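Local coordinates for core protein VP7 (Bluetongue virus, PDB 1BVP), which forms trimeric capsomers that build a layer of the virus core on an inner scaffold of VP3 and can bind the host cell surface, at residues D170-F175 with Q228-V233. Numbering follows the deposited sequence.
Sequences DVQQIF and QAALHV
Strand 168-170 ends beside strand 231-234, and the side-chain amide of Gln172 supplies the next hydrogen bond where the backbone turns off after Asp170. Asp170 and His232 form an antiparallel non-hydrogen-bonded pair with side chains on the same face of the sheet; past it, Val171 N gives a 2.7 Å hydrogen bond to Leu231 O, nearly along the C=O axis. From CB of Gln172, CG lies in the crowded position between backbone N and carbonyl carbon (chi1 63°), and a bend at chi2 brings the amide over Ala230 and Leu231 N. CD comes within 3.8 Å of both Ala230 CA and Leu231 N. OE1 accepts the Leu231 N-H at 2.8 Å; the donor stands above the carbonyl plane, yet the bond is fairly straight at hydrogen (164°). NE2 packs against Ala230 CA and CB. On the face shared by Asp170 and His232, His232 ND1 donates to Asp170 OD1 at 2.8 Å, ring and carboxylate planes 85° apart; the carboxylate would be expected to favour a protonated imidazole. Leu231 is directed at 170-175, its CD2 3.6 Å from Phe175 CE2, the two side chains crossing at about a right angle. Strand 209-212 flanks 231-234 on its other side; Val171 and Phe175 on Ile159, with Phe175 edge-to-face on Trp225, lay this four-stranded sheet against the larger antiparallel one.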
# COMPACT_ATOMS: atom_id res chain seq x y z
N ASP A 170 -4.28 37.67 -1.74
CA ASP A 170 -4.89 36.35 -1.81
C ASP A 170 -4.02 35.51 -2.74
O ASP A 170 -3.61 35.96 -3.81
CB ASP A 170 -6.33 36.44 -2.33
CG ASP A 170 -7.33 36.87 -1.25
OD1 ASP A 170 -6.95 37.06 -0.05
OD2 ASP A 170 -8.53 37.00 -1.62
N VAL A 171 -3.84 34.26 -2.38
CA VAL A 171 -2.97 33.39 -3.13
C VAL A 171 -3.63 32.14 -3.76
O VAL A 171 -3.03 31.49 -4.62
CB VAL A 171 -1.80 33.08 -2.17
CG1 VAL A 171 -1.26 31.74 -2.37
CG2 VAL A 171 -0.75 34.12 -2.35
N GLN A 172 -4.89 31.90 -3.45
CA GLN A 172 -5.59 30.73 -3.96
C GLN A 172 -5.60 30.39 -5.44
O GLN A 172 -5.60 29.22 -5.78
CB GLN A 172 -7.03 30.74 -3.51
CG GLN A 172 -7.78 31.92 -4.04
CD GLN A 172 -7.94 33.00 -3.02
OE1 GLN A 172 -7.20 33.07 -2.02
NE2 GLN A 172 -8.96 33.81 -3.21
N GLN A 173 -5.65 31.38 -6.33
CA GLN A 173 -5.72 31.08 -7.75
C GLN A 173 -4.58 30.28 -8.33
O GLN A 173 -4.73 29.69 -9.41
CB GLN A 173 -6.02 32.32 -8.62
CG GLN A 173 -5.19 33.57 -8.33
CD GLN A 173 -5.47 34.25 -6.96
OE1 GLN A 173 -6.55 34.07 -6.35
NE2 GLN A 173 -4.50 35.03 -6.47
N ILE A 174 -3.45 30.23 -7.64
CA ILE A 174 -2.27 29.48 -8.13
C ILE A 174 -2.60 27.97 -8.07
O ILE A 174 -2.11 27.17 -8.88
CB ILE A 174 -0.98 29.85 -7.28
CG1 ILE A 174 0.28 29.16 -7.78
CG2 ILE A 174 -1.15 29.48 -5.82
CD1 ILE A 174 0.78 29.68 -9.08
N PHE A 175 -3.48 27.63 -7.12
CA PHE A 175 -3.94 26.27 -6.87
C PHE A 175 -5.13 25.82 -7.71
O PHE A 175 -5.39 24.62 -7.82
CB PHE A 175 -4.38 26.12 -5.42
CG PHE A 175 -3.27 26.19 -4.44
CD1 PHE A 175 -2.51 25.06 -4.14
CD2 PHE A 175 -2.98 27.37 -3.77
CE1 PHE A 175 -1.49 25.10 -3.19
CE2 PHE A 175 -1.96 27.43 -2.82
CZ PHE A 175 -1.21 26.30 -2.53
N GLN A 228 -11.39 26.49 -1.97
CA GLN A 228 -12.26 27.61 -2.38
C GLN A 228 -12.04 28.83 -1.49
O GLN A 228 -11.86 29.95 -2.00
CB GLN A 228 -13.75 27.22 -2.33
CG GLN A 228 -14.22 26.17 -3.33
CD GLN A 228 -13.82 26.50 -4.76
OE1 GLN A 228 -14.31 27.48 -5.34
NE2 GLN A 228 -12.94 25.69 -5.35
N ALA A 229 -12.06 28.61 -0.18
CA ALA A 229 -11.88 29.69 0.80
C ALA A 229 -10.60 30.45 0.50
O ALA A 229 -9.61 29.85 0.08
CB ALA A 229 -11.81 29.11 2.20
N ALA A 230 -10.61 31.75 0.76
CA ALA A 230 -9.45 32.60 0.49
C ALA A 230 -8.22 32.27 1.32
O ALA A 230 -8.28 32.11 2.55
CB ALA A 230 -9.81 34.04 0.63
N LEU A 231 -7.10 32.17 0.61
CA LEU A 231 -5.80 31.86 1.20
C LEU A 231 -5.09 33.20 1.20
O LEU A 231 -4.55 33.64 0.17
CB LEU A 231 -5.10 30.88 0.27
CG LEU A 231 -4.02 30.05 0.91
CD1 LEU A 231 -4.54 29.50 2.19
CD2 LEU A 231 -3.71 28.95 -0.05
N HIS A 232 -5.10 33.84 2.36
CA HIS A 232 -4.57 35.18 2.51
C HIS A 232 -3.25 35.33 3.26
O HIS A 232 -3.14 35.02 4.45
CB HIS A 232 -5.67 35.99 3.19
CG HIS A 232 -5.42 37.46 3.19
ND1 HIS A 232 -5.59 38.25 2.07
CD2 HIS A 232 -5.05 38.30 4.19
CE1 HIS A 232 -5.34 39.51 2.38
NE2 HIS A 232 -5.01 39.57 3.66
N VAL A 233 -2.23 35.83 2.56
CA VAL A 233 -0.93 36.05 3.18
C VAL A 233 -0.76 37.54 3.52
O VAL A 233 -1.15 38.41 2.75
CB VAL A 233 0.23 35.60 2.28
CG1 VAL A 233 1.45 35.35 3.14
CG2 VAL A 233 -0.15 34.36 1.48